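Local coordinates for TetR family transcriptional regulator (Streptomyces coelicolor, PDB 6SRN), which probably binds DNA as a dimeric TetR-type transcriptional regulator, and holds a furan-carboxylic acid hormone in its ligand-binding domain to control antibiotic production, at residues 111-116 with 179-184; 186-191 with 195-200. All blocks are in the same frame, centred on the assembly; numbering follows the deposited sequence.

Contact 1: 111-116 with 179-184. With LUB (4-(Hydroxymethyl)-2-propylfuran-3-carboxylic acid), chain B.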
ATOM      1  N   HIS A 111     -10.191  -0.088  13.825  1.00  7.17           N
ATOM      2  CA  HIS A 111     -11.022  -1.305  13.875  1.00  7.84           C
ATOM      3  C   HIS A 111     -12.206  -1.169  12.938  1.00  7.79           C
ATOM      4  O   HIS A 111     -12.471  -2.051  12.109  1.00  7.17           O
ATOM      5  CB  HIS A 111     -11.496  -1.455  15.329  1.00  9.09           C
ATOM      6  CG  HIS A 111     -12.356  -2.638  15.603  1.00 10.13           C
ATOM      7  ND1 HIS A 111     -13.146  -2.699  16.739  1.00 13.60           N
ATOM      8  CD2 HIS A 111     -12.656  -3.736  14.881  1.00 11.82           C
ATOM      9  CE1 HIS A 111     -13.813  -3.856  16.739  1.00 13.37           C
ATOM     10  NE2 HIS A 111     -13.515  -4.513  15.628  1.00 11.69           N
ATOM     11  N   ARG A 112     -12.930  -0.062  13.044  1.00  7.94           N
ATOM     12  CA  ARG A 112     -14.071   0.152  12.203  1.00  8.43           C
ATOM     13  C   ARG A 112     -13.679   0.266  10.712  1.00  7.72           C
ATOM     14  O   ARG A 112     -14.383  -0.235   9.839  1.00  7.79           O
ATOM     15  CB  ARG A 112     -14.823   1.409  12.681  1.00 10.00           C
ATOM     16  CG  ARG A 112     -15.620   1.169  13.934  1.00 11.62           C
ATOM     17  CD  ARG A 112     -16.457   2.358  14.339  1.00 14.79           C
ATOM     18  NE  ARG A 112     -16.964   2.138  15.693  1.00 17.35           N
ATOM     19  CZ  ARG A 112     -17.926   2.837  16.271  1.00 21.50           C
ATOM     20  NH1 ARG A 112     -18.518   3.832  15.629  1.00 22.93           N
ATOM     21  NH2 ARG A 112     -18.290   2.521  17.521  1.00 24.63           N
ATOM     22  N   ALA A 113     -12.556   0.922  10.422  1.00  7.37           N
ATOM     23  CA  ALA A 113     -12.080   0.982   9.037  1.00  7.32           C
ATOM     24  C   ALA A 113     -11.811  -0.384   8.513  1.00  7.32           C
ATOM     25  O   ALA A 113     -12.101  -0.645   7.331  1.00  7.10           O
ATOM     26  CB  ALA A 113     -10.828   1.815   8.956  1.00  7.76           C
ATOM     27  N   ALA A 114     -11.179  -1.264   9.297  1.00  7.08           N
ATOM     28  CA  ALA A 114     -10.871  -2.607   8.805  1.00  7.46           C
ATOM     29  C   ALA A 114     -12.119  -3.404   8.452  1.00  7.70           C
ATOM     30  O   ALA A 114     -12.195  -4.031   7.372  1.00  8.12           O
ATOM     31  CB  ALA A 114     -10.026  -3.350   9.835  1.00  7.82           C
ATOM     32  N   GLN A 115     -13.145  -3.334   9.314  1.00  8.30           N
ATOM     33  CA  GLN A 115     -14.419  -3.998   9.054  1.00  8.40           C
ATOM     34  C   GLN A 115     -15.073  -3.397   7.819  1.00  7.76           C
ATOM     35  O   GLN A 115     -15.717  -4.077   7.034  1.00  7.74           O
ATOM     36  CB  GLN A 115     -15.395  -3.753  10.231  1.00 10.24           C
ATOM     37  CG  GLN A 115     -15.026  -4.443  11.488  1.00 12.62           C
ATOM     38  CD  GLN A 115     -15.977  -4.050  12.615  1.00 11.45           C
ATOM     39  OE1 GLN A 115     -16.106  -2.881  12.953  1.00 16.46           O
ATOM     40  NE2 GLN A 115     -16.754  -4.988  13.090  1.00 15.50           N
ATOM     41  N   ALA A 116     -14.920  -2.076   7.648  1.00  6.94           N
ATOM     42  CA  ALA A 116     -15.603  -1.410   6.546  1.00  6.49           C
ATOM     43  C   ALA A 116     -14.952  -1.769   5.192  1.00  6.62           C
ATOM     44  O   ALA A 116     -15.635  -1.969   4.193  1.00  6.52           O
ATOM     45  CB  ALA A 116     -15.625   0.079   6.762  1.00  7.01           C
ATOM     46  N   ALA A 179      -0.163   4.933   7.078  1.00  5.69           N
ATOM     47  CA  ALA A 179       0.607   4.183   6.068  1.00  6.24           C
ATOM     48  C   ALA A 179       0.620   2.691   6.385  1.00  6.29           C
ATOM     49  O   ALA A 179       0.438   1.854   5.484  1.00  7.08           O
ATOM     50  CB  ALA A 179       2.026   4.683   6.006  1.00  6.57           C
ATOM     51  N   ALA A 180       0.830   2.338   7.648  1.00  6.13           N
ATOM     52  CA  ALA A 180       0.857   0.909   8.020  1.00  6.18           C
ATOM     53  C   ALA A 180      -0.499   0.226   7.790  1.00  5.66           C
ATOM     54  O   ALA A 180      -0.575  -0.902   7.287  1.00  5.87           O
ATOM     55  CB  ALA A 180       1.272   0.766   9.417  1.00  6.84           C
ATOM     56  N   PHE A 181      -1.564   0.890   8.232  1.00  5.61           N
ATOM     57  CA  PHE A 181      -2.908   0.373   8.039  1.00  5.77           C
ATOM     58  C   PHE A 181      -3.220   0.245   6.530  1.00  5.60           C
ATOM     59  O   PHE A 181      -3.698  -0.768   6.055  1.00  5.51           O
ATOM     60  CB  PHE A 181      -3.948   1.264   8.737  1.00  6.04           C
ATOM     61  CG  PHE A 181      -5.340   0.717   8.654  1.00  6.29           C
ATOM     62  CD1 PHE A 181      -6.063   0.857   7.482  1.00  6.12           C
ATOM     63  CD2 PHE A 181      -5.858  -0.052   9.666  1.00  6.21           C
ATOM     64  CE1 PHE A 181      -7.312   0.311   7.346  1.00  6.41           C
ATOM     65  CE2 PHE A 181      -7.110  -0.620   9.536  1.00  6.29           C
ATOM     66  CZ  PHE A 181      -7.854  -0.412   8.384  1.00  6.36           C
ATOM     67  N   PHE A 182      -2.893   1.291   5.780  1.00  5.69           N
ATOM     68  CA  PHE A 182      -3.061   1.232   4.355  1.00  5.62           C
ATOM     69  C   PHE A 182      -2.379  -0.011   3.760  1.00  5.46           C
ATOM     70  O   PHE A 182      -2.923  -0.741   2.937  1.00  5.84           O
ATOM     71  CB  PHE A 182      -2.502   2.478   3.661  1.00  5.61           C
ATOM     72  CG  PHE A 182      -2.419   2.252   2.188  1.00  6.02           C
ATOM     73  CD1 PHE A 182      -3.547   2.228   1.386  1.00  6.03           C
ATOM     74  CD2 PHE A 182      -1.196   1.920   1.603  1.00  6.45           C
ATOM     75  CE1 PHE A 182      -3.450   1.864   0.046  1.00  6.57           C
ATOM     76  CE2 PHE A 182      -1.105   1.580   0.285  1.00  6.60           C
ATOM     77  CZ  PHE A 182      -2.240   1.541  -0.523  1.00  6.44           C
ATOM     78  N   GLY A 183      -1.131  -0.224   4.161  1.00  5.47           N
ATOM     79  CA  GLY A 183      -0.382  -1.309   3.600  1.00  5.24           C
ATOM     80  C   GLY A 183      -0.975  -2.664   3.970  1.00  5.32           C
ATOM     81  O   GLY A 183      -1.123  -3.564   3.138  1.00  5.36           O
ATOM     82  N   MET A 184      -1.360  -2.795   5.244  1.00  5.26           N
ATOM     83  CA  MET A 184      -1.986  -4.031   5.738  1.00  5.55           C
ATOM     84  C   MET A 184      -3.249  -4.364   4.937  1.00  5.26           C
ATOM     85  O   MET A 184      -3.421  -5.511   4.474  1.00  4.93           O
ATOM     86  CB  MET A 184      -2.261  -3.882   7.224  1.00  6.21           C
ATOM     87  CG  MET A 184      -2.953  -5.024   7.864  1.00  6.52           C
ATOM     88  SD  MET A 184      -4.736  -5.091   7.581  1.00  6.79           S
ATOM     89  CE  MET A 184      -5.332  -3.511   8.147  1.00  7.14           C
TER
HETATM   90  C2  LUB B 301      -6.469   4.135   3.639  1.00 12.61           C
HETATM   91  C4  LUB B 301      -6.864   4.181   1.436  1.00 12.42           C
HETATM   92  C5  LUB B 301      -6.944   2.908   1.833  1.00 12.05           C
HETATM   93  C6  LUB B 301      -5.945   4.360   4.998  1.00 12.74           C
HETATM   94  O11 LUB B 301      -6.221   7.025   3.653  1.00 13.84           O
HETATM   95  C9  LUB B 301      -6.327   6.436   2.548  1.00 12.38           C
HETATM   96  O10 LUB B 301      -6.249   7.071   1.434  1.00 14.02           O
HETATM   97  C3  LUB B 301      -6.494   4.997   2.487  1.00 13.01           C
HETATM   98  C12 LUB B 301      -7.277   4.573   0.025  1.00 13.42           C
HETATM   99  O13 LUB B 301      -6.218   5.358  -0.571  1.00 15.11           O
HETATM  100  O1  LUB B 301      -6.572   2.816   3.185  1.00 11.63           O
HETATM  101  C7  LUB B 301      -7.122   4.231   5.973  1.00 13.67           C
HETATM  102  C8  LUB B 301      -6.716   4.504   7.401  1.00 14.37           C
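Phe181 reaches across from helix 170-192 and rests the far edge of its ring against Ala113 and Ala114 of helix 102-119. These are apolar contacts: CZ of Phe181 lies 3.8 Å from Ala113 CB and 3.9 Å from Ala114 CB, so CZ nestles into the groove between the two methyls. The backbone of helix 102-119 is met as well, edge on, with Phe181 CZ 3.6 Å from Ala114 N and the CA of Ala114 in the ring plane. With CG anti to the backbone N (chi1 -176°), the ring extends straight out from its own helix and spans the gap between two backbones whose nearest CA atoms, those of Ala114 and Phe181, are 8.5 Å apart. One ring face is covered near its rim by Met184 CE, one turn further along, and Trp201 of helix 197-212 adds an edge-to-face ring contact.

Both helices belong to the all-helical ligand-binding domain of the TetR fold, and the contact lies deep within it, forming part of the wall of the hormone pocket. Leu110 and Phe117, also pocket residues, touch Phe181 from helix 102-119.

Phe181 and Phe182 also touch the ligand, by van der Waals contact, while its hydrogen bonds go to Tyr85 and Tyr144. The propyl end C8 of the bound furan acid approaches Phe181 CD1 obliquely, at 3.7 Å. Phe182 meets the furan instead, its ring edge turned to the ligand with CD1 3.5 Å from C5. Beyond the pocket, Phe182 packs on Gly183 and meets the ring of His186, both of the second subunit.

Contact 2: 186-191 with 195-200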
ATOM      1  N   HIS A 186      -4.146  -3.287   1.995  1.00  5.40           N
ATOM      2  CA  HIS A 186      -3.815  -3.499   0.596  1.00  5.51           C
ATOM      3  C   HIS A 186      -3.267  -4.886   0.363  1.00  5.35           C
ATOM      4  O   HIS A 186      -3.655  -5.557  -0.587  1.00  5.25           O
ATOM      5  CB  HIS A 186      -2.844  -2.431   0.131  1.00  5.89           C
ATOM      6  CG  HIS A 186      -2.710  -2.379  -1.327  1.00  6.79           C
ATOM      7  ND1 HIS A 186      -3.643  -1.765  -2.134  1.00  7.38           N
ATOM      8  CD2 HIS A 186      -1.748  -2.852  -2.150  1.00  7.37           C
ATOM      9  CE1 HIS A 186      -3.266  -1.893  -3.394  1.00  7.99           C
ATOM     10  NE2 HIS A 186      -2.100  -2.506  -3.420  1.00  7.99           N
ATOM     11  N   VAL A 187      -2.351  -5.314   1.242  1.00  5.16           N
ATOM     12  CA  VAL A 187      -1.850  -6.655   1.117  1.00  4.97           C
ATOM     13  C   VAL A 187      -2.984  -7.672   1.248  1.00  5.02           C
ATOM     14  O   VAL A 187      -3.043  -8.640   0.496  1.00  4.95           O
ATOM     15  CB  VAL A 187      -0.736  -6.953   2.171  1.00  5.21           C
ATOM     16  CG1 VAL A 187      -0.406  -8.448   2.259  1.00  5.35           C
ATOM     17  CG2 VAL A 187       0.516  -6.102   1.949  1.00  5.40           C
ATOM     18  N   SER A 188      -3.840  -7.463   2.232  1.00  4.88           N
ATOM     19  CA  SER A 188      -4.975  -8.334   2.448  1.00  5.18           C
ATOM     20  C   SER A 188      -5.898  -8.377   1.232  1.00  5.46           C
ATOM     21  O   SER A 188      -6.359  -9.448   0.834  1.00  5.19           O
ATOM     22  CB  SER A 188      -5.731  -7.899   3.703  1.00  5.17           C
ATOM     23  OG  SER A 188      -6.821  -8.768   4.001  1.00  5.76           O
ATOM     24  N   ASP A 189      -6.139  -7.241   0.593  1.00  6.06           N
ATOM     25  CA  ASP A 189      -6.939  -7.202  -0.599  1.00  6.81           C
ATOM     26  C   ASP A 189      -6.248  -7.974  -1.722  1.00  6.32           C
ATOM     27  O   ASP A 189      -6.856  -8.810  -2.380  1.00  6.55           O
ATOM     28  CB  ASP A 189      -7.148  -5.734  -1.036  1.00  7.64           C
ATOM     29  CG  ASP A 189      -7.497  -5.571  -2.530  1.00  9.82           C
ATOM     30  OD1 ASP A 189      -6.622  -5.520  -3.456  1.00 12.21           O
ATOM     31  OD2 ASP A 189      -8.654  -5.485  -2.759  1.00 12.08           O
ATOM     32  N   ASN A 190      -4.980  -7.656  -1.965  1.00  5.78           N
ATOM     33  CA  ASN A 190      -4.287  -8.192  -3.124  1.00  6.35           C
ATOM     34  C   ASN A 190      -4.199  -9.705  -3.046  1.00  6.38           C
ATOM     35  O   ASN A 190      -4.402 -10.385  -4.077  1.00  6.91           O
ATOM     36  CB  ASN A 190      -2.859  -7.659  -3.223  1.00  6.92           C
ATOM     37  CG  ASN A 190      -2.747  -6.212  -3.701  1.00  8.53           C
ATOM     38  OD1 ASN A 190      -1.629  -5.785  -3.958  1.00 10.31           O
ATOM     39  ND2 ASN A 190      -3.834  -5.479  -3.860  1.00  8.92           N
ATOM     40  N   LEU A 191      -3.832 -10.222  -1.862  1.00  6.06           N
ATOM     41  CA  LEU A 191      -3.611 -11.640  -1.716  1.00  6.22           C
ATOM     42  C   LEU A 191      -4.848 -12.441  -1.412  1.00  6.32           C
ATOM     43  O   LEU A 191      -4.977 -13.566  -1.902  1.00  6.58           O
ATOM     44  CB  LEU A 191      -2.568 -11.918  -0.632  1.00  6.22           C
ATOM     45  CG  LEU A 191      -1.157 -11.332  -0.883  1.00  6.33           C
ATOM     46  CD1 LEU A 191      -0.241 -11.730   0.281  1.00  6.67           C
ATOM     47  CD2 LEU A 191      -0.598 -11.782  -2.218  1.00  6.48           C
ATOM     48  N   ALA A 195     -10.206 -11.139   3.108  1.00  6.31           N
ATOM     49  CA  ALA A 195     -10.894 -12.138   3.936  1.00  6.76           C
ATOM     50  C   ALA A 195     -10.244 -12.241   5.346  1.00  6.76           C
ATOM     51  O   ALA A 195     -10.917 -12.487   6.333  1.00  7.23           O
ATOM     52  CB  ALA A 195     -10.858 -13.483   3.259  1.00  7.17           C
ATOM     53  N   ASP A 196      -8.934 -12.055   5.397  1.00  6.07           N
ATOM     54  CA  ASP A 196      -8.137 -12.206   6.606  1.00  5.51           C
ATOM     55  C   ASP A 196      -7.778 -10.841   7.220  1.00  5.45           C
ATOM     56  O   ASP A 196      -6.929 -10.756   8.102  1.00  5.48           O
ATOM     57  CB  ASP A 196      -6.814 -12.955   6.335  1.00  5.60           C
ATOM     58  CG  ASP A 196      -5.829 -12.178   5.446  1.00  5.83           C
ATOM     59  OD1 ASP A 196      -6.295 -11.331   4.639  1.00  7.05           O
ATOM     60  OD2 ASP A 196      -4.600 -12.498   5.463  1.00  5.64           O
ATOM     61  N   ILE A 197      -8.450  -9.770   6.822  1.00  5.32           N
ATOM     62  CA  ILE A 197      -8.046  -8.427   7.222  1.00  5.38           C
ATOM     63  C   ILE A 197      -8.037  -8.240   8.731  1.00  5.50           C
ATOM     64  O   ILE A 197      -7.140  -7.565   9.275  1.00  5.44           O
ATOM     65  CB  ILE A 197      -8.895  -7.337   6.513  1.00  5.71           C
ATOM     66  CG1 ILE A 197      -8.290  -5.977   6.758  1.00  5.99           C
ATOM     67  CG2 ILE A 197     -10.347  -7.382   6.912  1.00  5.77           C
ATOM     68  CD1 ILE A 197      -8.910  -4.880   5.944  1.00  6.27           C
ATOM     69  N   MET A 198      -9.004  -8.810   9.429  1.00  6.19           N
ATOM     70  CA  MET A 198      -9.062  -8.545  10.872  1.00  6.65           C
ATOM     71  C   MET A 198      -7.866  -9.144  11.632  1.00  6.80           C
ATOM     72  O   MET A 198      -7.329  -8.492  12.556  1.00  7.27           O
ATOM     73  CB  MET A 198     -10.407  -9.003  11.476  1.00  7.11           C
ATOM     74  CG  MET A 198     -11.629  -8.361  10.818  1.00  7.05           C
ATOM     75  SD  MET A 198     -11.644  -6.570  10.669  1.00  8.57           S
ATOM     76  CE  MET A 198     -11.744  -6.020  12.348  1.00  8.85           C
ATOM     77  N   GLU A 199      -7.445 -10.358  11.226  1.00  7.55           N
ATOM     78  CA  GLU A 199      -6.279 -10.986  11.822  1.00  8.21           C
ATOM     79  C   GLU A 199      -5.013 -10.240  11.478  1.00  7.37           C
ATOM     80  O   GLU A 199      -4.088 -10.217  12.292  1.00  7.65           O
ATOM     81  CB  GLU A 199      -6.153 -12.425  11.287  1.00  9.89           C
ATOM     82  CG  GLU A 199      -7.297 -13.358  11.559  1.00 12.44           C
ATOM     83  CD  GLU A 199      -8.185 -13.499  10.329  1.00 13.81           C
ATOM     84  OE1 GLU A 199      -8.883 -12.531  10.126  1.00 11.15           O
ATOM     85  OE2 GLU A 199      -8.181 -14.539   9.562  1.00 16.41           O
ATOM     86  N   ARG A 200      -4.907  -9.792  10.230  1.00  6.26           N
ATOM     87  CA  ARG A 200      -3.699  -9.080   9.794  1.00  6.09           C
ATOM     88  C   ARG A 200      -3.604  -7.765  10.553  1.00  5.97           C
ATOM     89  O   ARG A 200      -2.514  -7.334  10.946  1.00  6.36           O
ATOM     90  CB  ARG A 200      -3.733  -8.876   8.277  1.00  5.85           C
ATOM     91  CG  ARG A 200      -3.795 -10.145   7.433  1.00  5.94           C
ATOM     92  CD  ARG A 200      -2.517 -10.975   7.455  1.00  6.22           C
ATOM     93  NE  ARG A 200      -2.322 -11.702   8.696  1.00  6.55           N
ATOM     94  CZ  ARG A 200      -2.966 -12.821   9.019  1.00  6.64           C
ATOM     95  NH1 ARG A 200      -3.840 -13.408   8.179  1.00  6.87           N
ATOM     96  NH2 ARG A 200      -2.722 -13.366  10.189  1.00  7.54           N
TER
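Ser188 and Asp196 join the end of helix 170-192 to the start of helix 197-212, two consecutive helices that form a helical hairpin in the TetR ligand-binding domain. The hydroxyl OG of Ser188 donates a hydrogen bond to OD1 of Asp196 at 2.7 Å, arriving on the syn side of the carboxylate but 30° out of its plane. The same OG rests 3.6 Å from CB of Ile197, the buried first residue of the second helix, and CA atoms of Ser188 and Ile197 come within 5.7 Å.

Asp196 occupies the N-cap position, yet its carboxylate makes no capping bond. Its CG lies between the backbone N and the carbonyl carbon (chi1 67°), which carries OD1 across to the serine, while OD2 turns to Arg200 in the first turn of the helix. The two carboxylate oxygens thus have separate partners, one on each helix, which should help to fix the rotation of the group.

Further out, a backbone hydrogen bond between Ser188 and Arg194 closes the connecting turn, and Ile197 packs on Met184 and Gln185 of helix 170-192. Arg200 also forms a salt bridge through NE to Glu203. In its salt bridge to the N-cap residue, Arg200 NH1 meets Asp196 OD2 at 3.0 Å in a nearly straight hydrogen bond (N-H...O 169°), with the oxygen in the guanidinium plane.

Overall arrangement
The centres of contacts 1 and 2 are 9 Å apart, and both lie in the C-terminal ligand-binding domain. Helix 170-192 serves both: its 179-184 segment faces helix 102-119, and the following 186-191 segment faces the start of helix 197-212. The contacts come in series, the long-range pairing of contact 1 closing before the short hairpin of contact 2 opens. They also touch directly, since Met198 and Ile197 pack on 111-116, bringing three helices together. Contact 1 lines the pocket, contact 2 is further from the chain centre, and both reach the second subunit, placing ligand wall and dimer interface on one shared helix.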